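Local coordinates for protein glycoside hydrolase family 81 (Clostridium thermocellum, PDB 6FOP) that probably hydrolyses beta-1,3-glucans such as laminarin, as a family 81 glycoside hydrolase of the Clostridium thermocellum cellulosome, at residues A18-A23 with I401-S406; H549-M554 with G575-P580; S691-V696 with V706-M711. One frame throughout, in Å; residues are numbered along the deposited sequence. Where two conformers were deposited one is given.

Overall arrangement
The three contacts follow one another along the chain and nowhere touch. Interaction 1 ties an N-terminal loop to a two-stranded sheet of the family 81 C-terminal region; the Y403 side chain lies about 10 Å from a bound calcium ion. Interaction 2 is the buried one, joining two loops of the helical region; its Y551 side chain comes within about 4 Å of the nickel ion held by H562, H574, E601 and E605. Interaction 3 lies at the surface near the C-terminus, about 32 Å from the centre of the chain. Between nearest atoms, interactions 1 and 2 are about 14 Å apart, 1 and 3 about 30 Å, and 2 and 3 about 16 Å.

Interaction 1 (A18-A23 with I401-S406); sequences AKVPQA and IGYPSS
Y403 meets the loop A18-A23 through one hydrogen bond at its tip and contacts around its ring. The hydroxyl OH gives its proton to the backbone O of K19 at 2.7 Å, approaching from above the carbonyl plane (42° out of it) while O itself sits at the ring's edge. Tyrosine suits the place because its long ring carries a donor from the strand across to an irregular loop with a carbonyl to offer. Flanking this hydroxyl, CG1 of V20 makes a van der Waals contact, 3.6 Å from OH of Y403.

The segment I401-S406 starts on strand 399-403, which pairs antiparallel with strand 390-394 in a two-stranded sheet. I401 and Y403, alternate residues on that strand, both turn their side chains toward the loop; in Y403, CG stands anti to the carbonyl carbon (chi1 -67°), which starts the ring in that direction.

Two apolar contacts complete the join. CB of A18 lies over one face of the Y403 ring, 3.8 Å from its centroid, as a CH-pi contact, and a methyl is small enough to settle there. Further along, P21 and I401 reach toward each other tip to tip, CD to CD1 at 3.9 Å, while W397 and D394 also touch the P21 side chain.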
# COMPACT_ATOMS: atom_id res chain seq x y z
N ALA A 18 -7.76 18.62 -20.91
CA ALA A 18 -7.51 17.54 -19.97
C ALA A 18 -6.40 16.67 -20.51
O ALA A 18 -6.26 16.52 -21.74
CB ALA A 18 -8.77 16.71 -19.71
N LYS A 19 -5.58 16.14 -19.60
CA LYS A 19 -4.42 15.38 -19.97
C LYS A 19 -4.58 13.95 -19.48
O LYS A 19 -5.31 13.66 -18.53
CB LYS A 19 -3.16 16.03 -19.40
CG LYS A 19 -2.84 17.41 -20.02
CD LYS A 19 -2.41 17.26 -21.49
CE LYS A 19 -2.41 18.56 -22.28
NZ LYS A 19 -2.26 18.34 -23.75
N VAL A 20 -3.89 13.05 -20.17
CA VAL A 20 -3.95 11.62 -19.90
C VAL A 20 -2.54 11.09 -19.83
O VAL A 20 -1.60 11.77 -20.26
CB VAL A 20 -4.76 10.84 -20.97
CG1 VAL A 20 -6.22 11.24 -20.91
CG2 VAL A 20 -4.21 11.03 -22.39
N PRO A 21 -2.38 9.87 -19.30
CA PRO A 21 -1.03 9.31 -19.35
C PRO A 21 -0.52 9.11 -20.78
O PRO A 21 -1.32 8.97 -21.71
CB PRO A 21 -1.17 7.96 -18.68
CG PRO A 21 -2.46 7.97 -18.01
CD PRO A 21 -3.34 8.97 -18.65
N GLN A 22 0.80 9.06 -20.92
CA GLN A 22 1.45 8.92 -22.21
C GLN A 22 0.86 7.77 -23.05
O GLN A 22 0.44 6.72 -22.53
CB GLN A 22 2.95 8.71 -22.04
CG GLN A 22 3.31 7.47 -21.28
CD GLN A 22 4.78 7.33 -21.00
OE1 GLN A 22 5.42 8.23 -20.43
NE2 GLN A 22 5.33 6.19 -21.37
N ALA A 23 0.86 7.99 -24.35
CA ALA A 23 0.38 6.99 -25.30
C ALA A 23 1.24 5.74 -25.32
O ALA A 23 0.72 4.63 -25.44
CB ALA A 23 0.33 7.60 -26.69
N ILE A 401 -10.17 8.31 -14.46
CA ILE A 401 -9.55 9.57 -14.07
C ILE A 401 -10.66 10.58 -13.87
O ILE A 401 -11.47 10.81 -14.76
CB ILE A 401 -8.56 10.09 -15.15
CG1 ILE A 401 -7.47 9.03 -15.44
CG2 ILE A 401 -7.97 11.44 -14.76
CD1 ILE A 401 -6.70 9.30 -16.71
N GLY A 402 -10.68 11.22 -12.71
CA GLY A 402 -11.63 12.30 -12.47
C GLY A 402 -11.08 13.64 -12.93
O GLY A 402 -9.88 13.93 -12.74
N TYR A 403 -11.95 14.48 -13.49
CA TYR A 403 -11.57 15.84 -13.91
C TYR A 403 -12.46 16.86 -13.20
O TYR A 403 -13.67 16.65 -13.17
CB TYR A 403 -11.65 16.03 -15.42
CG TYR A 403 -10.61 15.20 -16.16
CD1 TYR A 403 -9.24 15.47 -16.04
CD2 TYR A 403 -10.99 14.13 -16.94
CE1 TYR A 403 -8.30 14.67 -16.68
CE2 TYR A 403 -10.06 13.34 -17.59
CZ TYR A 403 -8.72 13.62 -17.46
OH TYR A 403 -7.83 12.80 -18.14
N PRO A 404 -11.89 17.94 -12.65
CA PRO A 404 -10.46 18.30 -12.74
C PRO A 404 -9.54 17.42 -11.88
O PRO A 404 -9.93 16.93 -10.81
CB PRO A 404 -10.40 19.75 -12.24
CG PRO A 404 -11.79 20.15 -11.94
CD PRO A 404 -12.70 18.99 -12.00
N SER A 405 -8.35 17.19 -12.42
CA SER A 405 -7.34 16.35 -11.79
C SER A 405 -6.42 17.21 -10.95
O SER A 405 -6.49 18.46 -10.99
CB SER A 405 -6.51 15.70 -12.88
OG SER A 405 -5.93 16.70 -13.69
N SER A 406 -5.55 16.56 -10.21
CA SER A 406 -4.53 17.31 -9.47
C SER A 406 -3.36 16.41 -9.09
O SER A 406 -3.52 15.17 -8.97
CB SER A 406 -5.11 18.00 -8.24
OG SER A 406 -5.70 17.04 -7.39

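Interaction 2 (H549-M554 with G575-P580); sequences HNYASM and GINFLP
N577 and Y551 meet at their polar ends: ND2 of N577 donates to OH of Y551 over 2.9 Å, nearly straight at 162°. The hydroxyl lies close to the amide plane, in the direction of an N-H, although ring and amide planes stand 75° apart. The same nitrogen makes a weak bond to the backbone O of S553, 3.3 Å from ND2. Carbons of I576 make van der Waals contacts with both oxygens, CD1 lying 3.7 Å from O of S553 and CG1 on OH of Y551, and cover them beside the hydrogen bonds.

In the next shell, OH of Y551 is also hydrogen-bonded to the backbone O of K573; chi1 of 162° sends CG of this tyrosine off anti to its backbone N. The hydroxyl of S494 bonds OD1 of N577, and ND2 also bonds O of A492, which fixes the amide's rotation. Asparagine suits this buried spot: one short branch offers a carbonyl and two N-H hydrogens, here facing three acceptors. OG of S553 is bonded to O of E563. The 549-554 loop borders the nickel site, where ND1 of H549 bonds the ligand E605 and N of N550 the ligand E601.

S553 and M554 both face C561 in a classic beta bulge where strand 554-556 meets strand 559-561. The partner loop leaves helix 570-575, while helix 592-606 packs against Y551 through Y594 and N598.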
# COMPACT_ATOMS: atom_id res chain seq x y z
N HIS A 549 15.49 9.60 13.78
CA HIS A 549 14.07 9.80 14.10
C HIS A 549 13.44 8.47 14.47
O HIS A 549 13.91 7.41 14.04
CB HIS A 549 13.35 10.44 12.89
CG HIS A 549 14.05 11.64 12.33
ND1 HIS A 549 13.82 12.91 12.82
CD2 HIS A 549 15.04 11.76 11.42
CE1 HIS A 549 14.61 13.76 12.20
NE2 HIS A 549 15.36 13.09 11.34
N ASN A 550 12.29 8.54 15.15
CA ASN A 550 11.45 7.41 15.49
C ASN A 550 10.28 7.18 14.53
O ASN A 550 9.40 6.37 14.79
CB ASN A 550 10.97 7.50 16.95
CG ASN A 550 9.97 8.63 17.19
OD1 ASN A 550 9.31 9.14 16.29
ND2 ASN A 550 9.93 9.08 18.45
N TYR A 551 10.32 7.89 13.40
CA TYR A 551 9.23 8.00 12.45
C TYR A 551 9.85 8.30 11.09
O TYR A 551 10.78 9.10 11.03
CB TYR A 551 8.33 9.16 12.87
CG TYR A 551 7.39 9.70 11.80
CD1 TYR A 551 6.41 8.88 11.22
CD2 TYR A 551 7.49 11.01 11.37
CE1 TYR A 551 5.56 9.37 10.25
CE2 TYR A 551 6.64 11.50 10.40
CZ TYR A 551 5.66 10.68 9.85
OH TYR A 551 4.79 11.18 8.93
N ALA A 552 9.33 7.65 10.06
CA ALA A 552 9.64 8.01 8.67
C ALA A 552 8.35 8.51 8.03
O ALA A 552 7.33 7.81 8.05
CB ALA A 552 10.17 6.81 7.89
N SER A 553 8.41 9.70 7.44
CA SER A 553 7.25 10.27 6.74
C SER A 553 7.08 9.80 5.31
O SER A 553 5.96 9.81 4.80
CB SER A 553 7.30 11.80 6.82
OG SER A 553 8.55 12.29 6.43
N MET A 554 8.19 9.41 4.65
CA MET A 554 8.14 8.86 3.30
C MET A 554 8.96 7.59 3.19
O MET A 554 10.10 7.54 3.62
CB MET A 554 8.61 9.88 2.25
CG MET A 554 7.70 11.05 2.14
SD MET A 554 7.93 12.19 0.78
CE MET A 554 7.80 11.09 -0.56
N GLY A 575 2.08 14.80 10.89
CA GLY A 575 0.63 14.75 10.69
C GLY A 575 0.18 14.10 9.39
O GLY A 575 -0.97 13.61 9.32
N ILE A 576 1.02 14.11 8.35
CA ILE A 576 0.60 13.50 7.10
C ILE A 576 0.39 12.00 7.21
O ILE A 576 -0.19 11.42 6.31
CB ILE A 576 1.53 13.78 5.89
CG1 ILE A 576 2.96 13.20 6.10
CG2 ILE A 576 1.58 15.28 5.56
CD1 ILE A 576 3.55 12.65 4.82
N ASN A 577 0.89 11.35 8.27
CA ASN A 577 0.62 9.93 8.50
C ASN A 577 -0.44 9.66 9.54
O ASN A 577 -0.64 8.54 9.96
CB ASN A 577 1.93 9.15 8.73
CG ASN A 577 2.52 8.71 7.42
OD1 ASN A 577 1.99 7.79 6.79
ND2 ASN A 577 3.52 9.45 6.92
N PHE A 578 -1.10 10.74 9.96
CA PHE A 578 -2.30 10.61 10.79
C PHE A 578 -3.56 10.92 10.00
O PHE A 578 -4.56 10.19 10.11
CB PHE A 578 -2.24 11.55 12.02
CG PHE A 578 -0.95 11.50 12.82
CD1 PHE A 578 -0.13 10.39 12.86
CD2 PHE A 578 -0.57 12.60 13.57
CE1 PHE A 578 1.05 10.41 13.58
CE2 PHE A 578 0.61 12.63 14.29
CZ PHE A 578 1.43 11.51 14.31
N LEU A 579 -3.55 12.02 9.25
CA LEU A 579 -4.80 12.48 8.63
C LEU A 579 -5.12 11.69 7.35
O LEU A 579 -4.20 11.24 6.62
CB LEU A 579 -4.75 13.99 8.40
CG LEU A 579 -3.95 14.52 7.22
CD1 LEU A 579 -4.75 14.46 5.91
CD2 LEU A 579 -3.52 15.95 7.51
N PRO A 580 -6.40 11.51 7.02
CA PRO A 580 -7.54 11.94 7.82
C PRO A 580 -7.76 11.00 9.01
O PRO A 580 -7.68 9.78 8.88
CB PRO A 580 -8.70 11.85 6.84
CG PRO A 580 -8.31 10.71 5.94
CD PRO A 580 -6.81 10.79 5.81

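Interaction 3 (S691-V696 with V706-M711); sequences SSAKKV and VGPHSM
V706 and K694 form an antiparallel hydrogen-bonded pair, where strand 703-706 runs beside strand 694-697. N of K694 donates to O of V706 and N of V706 to O of K694, both at 2.9 Å. The same O of V706 receives a CA-H contact from A693, whose CA lies 3.3 Å away, and a hydrogen bond from ND2 of N688. That amide nitrogen also bonds O of S692, so N688 ties both segments to strand 681-688. V706 also touches V686 of that strand, a fitting place for a branched apolar side chain. At G707 the pairing gives way to a turn.

P708 follows, its CB pointing to the other segment and packing on the backbone of S691, 3.5 Å from the carbonyl C, while CD lies 4.0 Å from N of A693. The rigid ring offers an apolar surface here without needing a backbone N-H.

H709 has positive phi (50°), and with S710 it faces N688 in a G1 beta bulge at the start of strand 710-715. Its NE2 meets OG of S691 at 2.9 Å, OG lying at the ring's edge near its plane.

Two backbone bonds thus secure the open end of the hairpin, away from its turn, while the S691-H709 bond links exposed side chains. Since NE2 could accept from the hydroxyl when unprotonated or donate to it when protonated, the pair may persist in either state.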
# COMPACT_ATOMS: atom_id res chain seq x y z
N SER A 691 -29.88 -5.73 8.42
CA SER A 691 -31.30 -5.57 8.69
C SER A 691 -31.85 -6.53 9.74
O SER A 691 -33.06 -6.53 9.99
CB SER A 691 -32.10 -5.71 7.40
OG SER A 691 -31.81 -4.60 6.56
N SER A 692 -30.99 -7.34 10.35
CA SER A 692 -31.37 -8.25 11.45
C SER A 692 -30.59 -7.90 12.70
O SER A 692 -29.43 -7.47 12.62
CB SER A 692 -31.03 -9.70 11.08
OG SER A 692 -31.61 -10.09 9.86
N ALA A 693 -31.20 -8.13 13.87
CA ALA A 693 -30.46 -8.04 15.13
C ALA A 693 -29.27 -9.00 15.13
O ALA A 693 -29.33 -10.07 14.54
CB ALA A 693 -31.37 -8.35 16.29
N LYS A 694 -28.18 -8.56 15.78
CA LYS A 694 -26.94 -9.33 15.89
C LYS A 694 -26.65 -9.60 17.34
O LYS A 694 -26.86 -8.73 18.20
CB LYS A 694 -25.74 -8.56 15.32
CG LYS A 694 -25.55 -8.61 13.83
CD LYS A 694 -24.29 -7.81 13.47
CE LYS A 694 -24.10 -7.71 11.97
NZ LYS A 694 -23.89 -9.08 11.39
N LYS A 695 -26.16 -10.80 17.64
CA LYS A 695 -25.53 -11.08 18.91
C LYS A 695 -24.03 -11.04 18.68
O LYS A 695 -23.52 -11.82 17.87
CB LYS A 695 -25.93 -12.45 19.44
CG LYS A 695 -25.28 -12.78 20.78
CD LYS A 695 -25.48 -14.25 21.14
CE LYS A 695 -26.68 -14.48 22.01
NZ LYS A 695 -26.63 -15.87 22.53
N VAL A 696 -23.36 -10.14 19.37
CA VAL A 696 -21.90 -9.93 19.24
C VAL A 696 -21.24 -10.38 20.53
O VAL A 696 -21.60 -9.92 21.63
CB VAL A 696 -21.56 -8.46 18.93
CG1 VAL A 696 -20.04 -8.29 18.83
CG2 VAL A 696 -22.27 -8.02 17.65
N VAL A 706 -27.54 -6.23 19.41
CA VAL A 706 -27.56 -4.93 18.74
C VAL A 706 -28.62 -4.98 17.65
O VAL A 706 -28.59 -5.84 16.77
CB VAL A 706 -26.20 -4.59 18.11
CG1 VAL A 706 -26.22 -3.17 17.53
CG2 VAL A 706 -25.12 -4.77 19.17
N GLY A 707 -29.55 -4.04 17.71
CA GLY A 707 -30.61 -3.99 16.74
C GLY A 707 -30.14 -3.63 15.33
O GLY A 707 -29.03 -3.12 15.15
N PRO A 708 -30.96 -3.91 14.32
CA PRO A 708 -30.61 -3.57 12.95
C PRO A 708 -30.33 -2.08 12.73
O PRO A 708 -30.96 -1.24 13.36
CB PRO A 708 -31.85 -4.00 12.15
CG PRO A 708 -32.96 -3.99 13.13
CD PRO A 708 -32.36 -4.38 14.44
N HIS A 709 -29.34 -1.79 11.88
CA HIS A 709 -29.02 -0.42 11.49
C HIS A 709 -28.87 0.49 12.71
O HIS A 709 -29.47 1.55 12.77
CB HIS A 709 -30.03 0.13 10.50
CG HIS A 709 -30.19 -0.73 9.29
ND1 HIS A 709 -29.17 -0.92 8.38
CD2 HIS A 709 -31.21 -1.51 8.87
CE1 HIS A 709 -29.57 -1.74 7.44
NE2 HIS A 709 -30.80 -2.13 7.71
N SER A 710 -28.04 0.07 13.65
CA SER A 710 -27.81 0.88 14.82
C SER A 710 -26.47 0.67 15.46
O SER A 710 -25.82 -0.39 15.30
CB SER A 710 -28.87 0.61 15.85
OG SER A 710 -28.64 -0.63 16.48
N MET A 711 -26.09 1.69 16.21
CA MET A 711 -24.93 1.66 17.09
C MET A 711 -25.37 1.33 18.51
O MET A 711 -26.40 1.82 18.99
CB MET A 711 -24.16 2.99 17.10
CG MET A 711 -22.81 2.95 17.82
SD MET A 711 -21.65 4.30 17.43
CE MET A 711 -21.03 3.71 15.87